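Local coordinates for protein propionate kinase (Francisella tularensis subsp. tularensis, PDB 3KHY) that probably transfers a phosphate group reversibly between ATP and a short-chain carboxylate such as acetate or propionate, with magnesium as cofactor, at residues T355-N358 and N364-V367; S94-I99 and A377-N382; Y160-T163 and N167-K170. One frame throughout, in Å; residues are numbered along the deposited sequence.

Interaction 1 (T355-N358 and N364-V367); sequences TFIN and NIMV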
loop_
_atom_site.group_PDB
_atom_site.type_symbol
_atom_site.label_atom_id
_atom_site.label_comp_id
_atom_site.label_asym_id
_atom_site.label_seq_id
_atom_site.Cartn_x
_atom_site.Cartn_y
_atom_site.Cartn_z
ATOM N N THR A 355 23.567 10.743 -17.776
ATOM C CA THR A 355 23.105 11.489 -16.608
ATOM C C THR A 355 21.666 11.921 -16.797
ATOM O O THR A 355 20.849 11.749 -15.896
ATOM C CB THR A 355 24.011 12.690 -16.334
ATOM O OG1 THR A 355 25.323 12.196 -16.070
ATOM C CG2 THR A 355 23.512 13.496 -15.116
ATOM N N PHE A 356 21.352 12.466 -17.971
ATOM C CA PHE A 356 19.959 12.750 -18.317
ATOM C C PHE A 356 19.494 11.818 -19.439
ATOM O O PHE A 356 20.191 11.664 -20.444
ATOM C CB PHE A 356 19.802 14.201 -18.762
ATOM C CG PHE A 356 19.923 15.197 -17.639
ATOM C CD1 PHE A 356 21.156 15.721 -17.287
ATOM C CD2 PHE A 356 18.801 15.606 -16.937
ATOM C CE1 PHE A 356 21.273 16.643 -16.249
ATOM C CE2 PHE A 356 18.910 16.542 -15.895
ATOM C CZ PHE A 356 20.139 17.052 -15.554
ATOM N N ILE A 357 18.329 11.194 -19.278
ATOM C CA ILE A 357 17.816 10.282 -20.315
ATOM C C ILE A 357 16.431 10.659 -20.836
ATOM O O ILE A 357 15.813 9.893 -21.576
ATOM C CB ILE A 357 17.788 8.811 -19.844
ATOM C CG1 ILE A 357 16.870 8.650 -18.624
ATOM C CG2 ILE A 357 19.207 8.329 -19.534
ATOM C CD1 ILE A 357 16.779 7.195 -18.093
ATOM N N ASN A 358 15.950 11.837 -20.453
ATOM C CA ASN A 358 14.662 12.314 -20.935
ATOM C C ASN A 358 14.785 12.968 -22.290
ATOM O O ASN A 358 15.853 13.450 -22.675
ATOM C CB ASN A 358 14.058 13.341 -19.966
ATOM C CG ASN A 358 15.022 14.459 -19.637
ATOM O OD1 ASN A 358 15.938 14.280 -18.837
ATOM N ND2 ASN A 358 14.824 15.622 -20.255
ATOM N N ASN A 364 12.706 16.084 -16.241
ATOM C CA ASN A 364 14.033 15.478 -16.241
ATOM C C ASN A 364 13.963 14.063 -15.719
ATOM O O ASN A 364 13.269 13.792 -14.729
ATOM C CB ASN A 364 15.000 16.266 -15.361
ATOM C CG ASN A 364 15.369 17.599 -15.956
ATOM O OD1 ASN A 364 15.435 17.741 -17.176
ATOM N ND2 ASN A 364 15.618 18.596 -15.093
ATOM N N ILE A 365 14.698 13.167 -16.373
ATOM C CA ILE A 365 14.835 11.794 -15.924
ATOM C C ILE A 365 16.327 11.501 -15.909
ATOM O O ILE A 365 17.016 11.739 -16.895
ATOM C CB ILE A 365 14.117 10.802 -16.866
ATOM C CG1 ILE A 365 12.640 11.178 -17.037
ATOM C CG2 ILE A 365 14.265 9.358 -16.340
ATOM C CD1 ILE A 365 11.993 10.622 -18.304
HETATM N N MSE A 366 16.832 11.005 -14.785
HETATM C CA MSE A 366 18.267 10.878 -14.605
HETATM C C MSE A 366 18.652 9.475 -14.219
HETATM O O MSE A 366 17.828 8.705 -13.739
HETATM C CB MSE A 366 18.770 11.837 -13.509
HETATM C CG MSE A 366 18.364 13.280 -13.749
HETATM SE SE MSE A 366 18.979 14.542 -12.382
HETATM C CE MSE A 366 20.924 14.452 -12.744
ATOM N N VAL A 367 19.913 9.153 -14.460
ATOM C CA VAL A 367 20.524 7.962 -13.911
ATOM C C VAL A 367 21.742 8.414 -13.118
ATOM O O VAL A 367 22.639 9.062 -13.659
ATOM C CB VAL A 367 20.985 6.992 -15.004
ATOM C CG1 VAL A 367 21.658 5.789 -14.368
ATOM C CG2 VAL A 367 19.807 6.558 -15.869
HETATM O O HOH W 1 25.105 10.578 -13.199
#
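An antiparallel backbone pairing lays the loop segment 355-358 along strand 365-367, the last strand of a five-stranded sheet. F356 and M366 form a single non-hydrogen-bonded bridge: I357 N donates to I365 O at 2.8 Å, almost straight (173°), and V367 N reaches T355 O at 3.1 Å from above the carbonyl plane. N358 holds CG between its backbone N and carbonyl carbon (chi1 52°), and its OD1 accepts a hydrogen bond from I365 N at 3.0 Å, the donor lying above the amide plane; this short amide stands in for a backbone carbonyl. The sheet belongs to the actin-like ATPase fold of acetokinases, and the other edge of strand 365-367 is bonded to strand 316-320. The selenomethionine M366, bent at chi3 (68°), places CE over a face of the F356 ring in a CH-pi contact, 4.3 Å from its centroid, and SE approaches obliquely, a Met-aromatic contact. N364, held by its ND2 on D315 O, meets the ring edge with CG at CE2. On the flank facing helix 328-337 the branched I357 and I365 cross at about a right angle, with I357 CG1 3.5 Å from I365 CG2, and I357 CD1 meets V367 CG2.

Interaction 2 (S94-I99 and A377-N382); sequences SKSVLI and AQETQN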
loop_
_atom_site.group_PDB
_atom_site.type_symbol
_atom_site.label_atom_id
_atom_site.label_comp_id
_atom_site.label_asym_id
_atom_site.label_seq_id
_atom_site.Cartn_x
_atom_site.Cartn_y
_atom_site.Cartn_z
ATOM N N SER A 94 18.143 9.907 13.822
ATOM C CA SER A 94 17.803 10.662 12.623
ATOM C C SER A 94 19.074 11.098 11.904
ATOM O O SER A 94 19.018 11.835 10.922
ATOM C CB SER A 94 16.973 11.889 13.000
ATOM O OG SER A 94 17.730 12.741 13.839
ATOM N N LYS A 95 20.219 10.644 12.405
ATOM C CA LYS A 95 21.500 10.932 11.779
ATOM C C LYS A 95 22.531 9.940 12.289
ATOM O O LYS A 95 22.265 9.189 13.226
ATOM C CB LYS A 95 21.943 12.350 12.132
ATOM C CG LYS A 95 22.034 12.574 13.625
ATOM C CD LYS A 95 22.475 13.985 13.981
ATOM C CE LYS A 95 22.467 14.176 15.489
ATOM N NZ LYS A 95 22.701 15.593 15.884
ATOM N N SER A 96 23.708 9.935 11.674
ATOM C CA SER A 96 24.779 9.037 12.085
ATOM C C SER A 96 25.314 9.461 13.450
ATOM O O SER A 96 25.192 10.622 13.826
ATOM C CB SER A 96 25.891 9.038 11.035
ATOM O OG SER A 96 25.363 8.652 9.762
ATOM N N VAL A 97 25.895 8.523 14.193
ATOM C CA VAL A 97 26.368 8.811 15.548
ATOM C C VAL A 97 27.625 8.033 15.890
ATOM O O VAL A 97 27.809 6.890 15.457
ATOM C CB VAL A 97 25.316 8.450 16.626
ATOM C CG1 VAL A 97 24.066 9.291 16.466
ATOM C CG2 VAL A 97 24.991 6.954 16.569
ATOM N N LEU A 98 28.495 8.659 16.672
ATOM C CA LEU A 98 29.651 7.962 17.211
ATOM C C LEU A 98 29.173 6.835 18.107
ATOM O O LEU A 98 28.186 6.981 18.822
ATOM C CB LEU A 98 30.532 8.922 18.003
ATOM C CG LEU A 98 31.312 9.923 17.153
ATOM C CD1 LEU A 98 31.609 11.190 17.951
ATOM C CD2 LEU A 98 32.596 9.283 16.624
ATOM N N ILE A 99 29.871 5.710 18.055
ATOM C CA ILE A 99 29.549 4.563 18.885
ATOM C C ILE A 99 30.066 4.769 20.296
ATOM O O ILE A 99 31.261 4.951 20.499
ATOM C CB ILE A 99 30.214 3.277 18.353
ATOM C CG1 ILE A 99 29.526 2.807 17.072
ATOM C CG2 ILE A 99 30.174 2.185 19.418
ATOM C CD1 ILE A 99 28.092 2.416 17.278
ATOM N N ALA A 377 31.301 6.275 4.561
ATOM C CA ALA A 377 32.634 6.823 4.834
ATOM C C ALA A 377 32.574 8.330 5.063
ATOM O O ALA A 377 33.261 8.858 5.937
ATOM C CB ALA A 377 33.602 6.496 3.707
ATOM N N GLN A 378 31.744 9.020 4.282
ATOM C CA GLN A 378 31.584 10.467 4.442
ATOM C C GLN A 378 30.885 10.833 5.747
ATOM O O GLN A 378 31.262 11.803 6.413
ATOM C CB GLN A 378 30.828 11.064 3.256
ATOM C CG GLN A 378 31.593 11.020 1.945
ATOM C CD GLN A 378 30.731 11.412 0.765
ATOM O OE1 GLN A 378 29.502 11.433 0.860
ATOM N NE2 GLN A 378 31.367 11.714 -0.359
ATOM N N GLU A 379 29.849 10.072 6.101
ATOM C CA GLU A 379 29.147 10.280 7.365
ATOM C C GLU A 379 30.082 10.074 8.547
ATOM O O GLU A 379 30.009 10.777 9.558
ATOM C CB GLU A 379 27.977 9.301 7.475
ATOM C CG GLU A 379 26.831 9.643 6.562
ATOM C CD GLU A 379 26.067 10.827 7.084
ATOM O OE1 GLU A 379 25.512 10.712 8.197
ATOM O OE2 GLU A 379 26.041 11.871 6.401
ATOM N N THR A 380 30.955 9.084 8.415
ATOM C CA THR A 380 31.893 8.740 9.480
ATOM C C THR A 380 32.955 9.830 9.637
ATOM O O THR A 380 33.184 10.328 10.736
ATOM C CB THR A 380 32.553 7.374 9.202
ATOM O OG1 THR A 380 31.541 6.356 9.189
ATOM C CG2 THR A 380 33.603 7.043 10.274
ATOM N N GLN A 381 33.578 10.208 8.528
ATOM C CA GLN A 381 34.556 11.292 8.505
ATOM C C GLN A 381 34.000 12.562 9.164
ATOM O O GLN A 381 34.702 13.258 9.901
ATOM C CB GLN A 381 34.956 11.591 7.060
ATOM C CG GLN A 381 35.845 12.816 6.887
ATOM C CD GLN A 381 37.247 12.593 7.401
ATOM O OE1 GLN A 381 37.702 11.455 7.521
ATOM N NE2 GLN A 381 37.948 13.681 7.702
ATOM N N ASN A 382 32.733 12.854 8.895
ATOM C CA ASN A 382 32.093 14.051 9.415
ATOM C C ASN A 382 32.082 14.110 10.942
ATOM O O ASN A 382 32.038 15.193 11.521
ATOM C CB ASN A 382 30.666 14.164 8.879
ATOM C CG ASN A 382 29.986 15.452 9.303
ATOM O OD1 ASN A 382 28.906 15.432 9.894
ATOM N ND2 ASN A 382 30.621 16.580 9.008
HETATM O O HOH W 2 23.509 11.658 9.300
#
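S96 and E379 meet through a single polar link that joins the chain entering edge strand 97-98 to the C-terminal helix 372-382. The close part is small: S96 OG gives its proton to E379 OE1 at 2.6 Å, and S96 CB lies 3.3 Å from the same oxygen. E379 bends at chi2 (-74°), which brings OE1 back to S96 OG; that hydroxyl also lies 3.5 Å from E379 CB. Serine suits the site because its short side chain fits against V140 and L383, whereas glutamate is long and flexible enough to bend and present one oxygen to S96 and the other to K179.

The looser side, where E379 is partly exposed, is bridged by water, which takes the N-H of S96 N at 2.9 Å and donates to E379 OE1. Further along the helix face, on T380 and A377, the packing turns apolar, since T380 lies on V138 and I4, and A377 on I4 and V6, seating the helix against the eight-stranded sheet of this half of the kinase.

The hydroxyl approaches the anti lone pair of OE1, away from OE2, and OE2 makes a salt bridge to K179. With a hydroxyl and a water donating to one oxygen and an ammonium group held by the other, the carboxylate is probably kept ionised, and partners on both oxygens probably restrict its rotation.

Interaction 3 (Y160-T163 and N167-K170); sequences YELT and NIRK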
loop_
_atom_site.group_PDB
_atom_site.type_symbol
_atom_site.label_atom_id
_atom_site.label_comp_id
_atom_site.label_asym_id
_atom_site.label_seq_id
_atom_site.Cartn_x
_atom_site.Cartn_y
_atom_site.Cartn_z
ATOM N N TYR A 160 -3.662 3.812 18.617
ATOM C CA TYR A 160 -2.643 4.672 19.219
ATOM C C TYR A 160 -1.530 3.889 19.930
ATOM O O TYR A 160 -0.346 4.177 19.760
ATOM C CB TYR A 160 -3.315 5.628 20.221
ATOM C CG TYR A 160 -2.362 6.599 20.871
ATOM C CD1 TYR A 160 -1.619 6.234 21.989
ATOM C CD2 TYR A 160 -2.201 7.884 20.363
ATOM C CE1 TYR A 160 -0.739 7.126 22.577
ATOM C CE2 TYR A 160 -1.331 8.781 20.948
ATOM C CZ TYR A 160 -0.600 8.397 22.051
ATOM O OH TYR A 160 0.265 9.296 22.623
ATOM N N GLU A 161 -1.909 2.904 20.735
ATOM C CA GLU A 161 -0.931 2.156 21.523
ATOM C C GLU A 161 0.059 1.360 20.678
ATOM O O GLU A 161 1.219 1.222 21.051
ATOM C CB GLU A 161 -1.632 1.213 22.496
ATOM C CG GLU A 161 -0.673 0.426 23.359
ATOM C CD GLU A 161 -1.354 -0.170 24.575
ATOM O OE1 GLU A 161 -1.277 0.451 25.659
ATOM O OE2 GLU A 161 -1.971 -1.249 24.441
ATOM N N LEU A 162 -0.403 0.818 19.557
ATOM C CA LEU A 162 0.490 0.085 18.668
ATOM C C LEU A 162 1.499 1.026 18.006
ATOM O O LEU A 162 2.678 0.700 17.866
ATOM C CB LEU A 162 -0.311 -0.685 17.623
ATOM C CG LEU A 162 -1.097 -1.860 18.217
ATOM C CD1 LEU A 162 -1.899 -2.541 17.134
ATOM C CD2 LEU A 162 -0.127 -2.850 18.846
ATOM N N THR A 163 1.021 2.197 17.612
ATOM C CA THR A 163 1.869 3.226 17.027
ATOM C C THR A 163 2.954 3.681 17.998
ATOM O O THR A 163 4.131 3.735 17.643
ATOM C CB THR A 163 1.025 4.438 16.607
ATOM O OG1 THR A 163 0.086 4.022 15.614
ATOM C CG2 THR A 163 1.903 5.567 16.049
ATOM N N ASN A 167 5.845 1.233 18.715
ATOM C CA ASN A 167 6.693 1.821 17.682
ATOM C C ASN A 167 6.409 1.301 16.271
ATOM O O ASN A 167 7.307 1.248 15.429
ATOM C CB ASN A 167 8.161 1.586 18.041
ATOM C CG ASN A 167 8.504 2.119 19.423
ATOM O OD1 ASN A 167 8.305 3.300 19.709
ATOM N ND2 ASN A 167 9.001 1.247 20.291
ATOM N N ILE A 168 5.165 0.899 16.025
ATOM C CA ILE A 168 4.783 0.419 14.709
ATOM C C ILE A 168 4.378 1.601 13.843
ATOM O O ILE A 168 3.383 2.281 14.126
ATOM C CB ILE A 168 3.631 -0.605 14.778
ATOM C CG1 ILE A 168 4.050 -1.803 15.633
ATOM C CG2 ILE A 168 3.219 -1.047 13.378
ATOM C CD1 ILE A 168 2.911 -2.750 15.963
ATOM N N ARG A 169 5.166 1.837 12.799
ATOM C CA ARG A 169 4.956 2.946 11.853
ATOM C C ARG A 169 5.853 2.674 10.649
ATOM O O ARG A 169 6.655 1.741 10.661
ATOM C CB ARG A 169 5.364 4.289 12.476
ATOM C CG ARG A 169 6.859 4.324 12.823
ATOM C CD ARG A 169 7.276 5.439 13.776
ATOM N NE ARG A 169 7.216 6.781 13.197
ATOM C CZ ARG A 169 6.411 7.749 13.637
ATOM N NH1 ARG A 169 5.592 7.505 14.655
ATOM N NH2 ARG A 169 6.417 8.960 13.061
ATOM N N LYS A 170 5.713 3.487 9.609
ATOM C CA LYS A 170 6.613 3.409 8.479
ATOM C C LYS A 170 7.972 4.008 8.848
ATOM O O LYS A 170 8.035 5.140 9.337
ATOM C CB LYS A 170 6.021 4.177 7.297
ATOM C CG LYS A 170 6.978 4.272 6.094
ATOM C CD LYS A 170 6.310 5.009 4.946
ATOM C CE LYS A 170 5.434 4.034 4.171
ATOM N NZ LYS A 170 4.958 4.588 2.903
HETATM O O HOH W 3 1.424 3.829 13.077
HETATM O O HOH W 4 5.639 5.919 16.890
#
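Positive backbone torsions at N167 (phi 62°), the first residue to leave helical torsions just beyond helix 160-164, turn the chain back and bring I168 against L162 and T163. Asparagine is among the residues that accept this left-handed conformation most readily, which suits it to such a position. The turn closes where I168 N donates to L162 O at 3.1 Å, with an angle of 163° at the hydrogen, a bond reaching back six residues. I168 CG1 stands anti to the carbonyl carbon and the chain is then extended, which lays CD1 beside L162, 4.2 Å from L162 CB, the two aliphatic chains pointing the same way. Their apolar character fits a surface that continues into the second subunit, where L162 packs on M259 and I168 on Y244 of that chain.

Two waters complete the turn. One joins T163 OG1 to I168 O, donating to the latter at 2.7 Å; the other donates to T163 O and accepts from R169 NH1, also at 2.7 Å. T163 CA adds a CH...O contact to I168 O, 3.4 Å away and nearly linear at 169°.

Carbonyls at a helix end lack the amides of a further turn. Here the returning chain supplies a donor to L162 O, and water supplies one to T163 O, linking it to R169, whose side chain also packs on E155.

In the fold
The three contacts are separate, with centres 27 to 38 Å apart. Interactions 1 and 3 both lie along the chain inside the long loop closed by interaction 2, and interaction 3 ends before interaction 1 begins. Interactions 1 and 2 are close in sequence, because strand 365-367 leads into helix 372-382, which E372, a predicted magnesium ligand, starts; their nearest atoms are about 16 Å apart, against about 11 Å for interactions 2 and 3. Interaction 1 lies at the edge of one sheet and interaction 2 beside the other, each near part of the predicted site: V367 comes about 5 Å from E325 of the ATP site, and S96 about 9 Å from D142, the predicted proton donor/acceptor, side chain to side chain. Interaction 3, remote from these residues, faces the dimer partner.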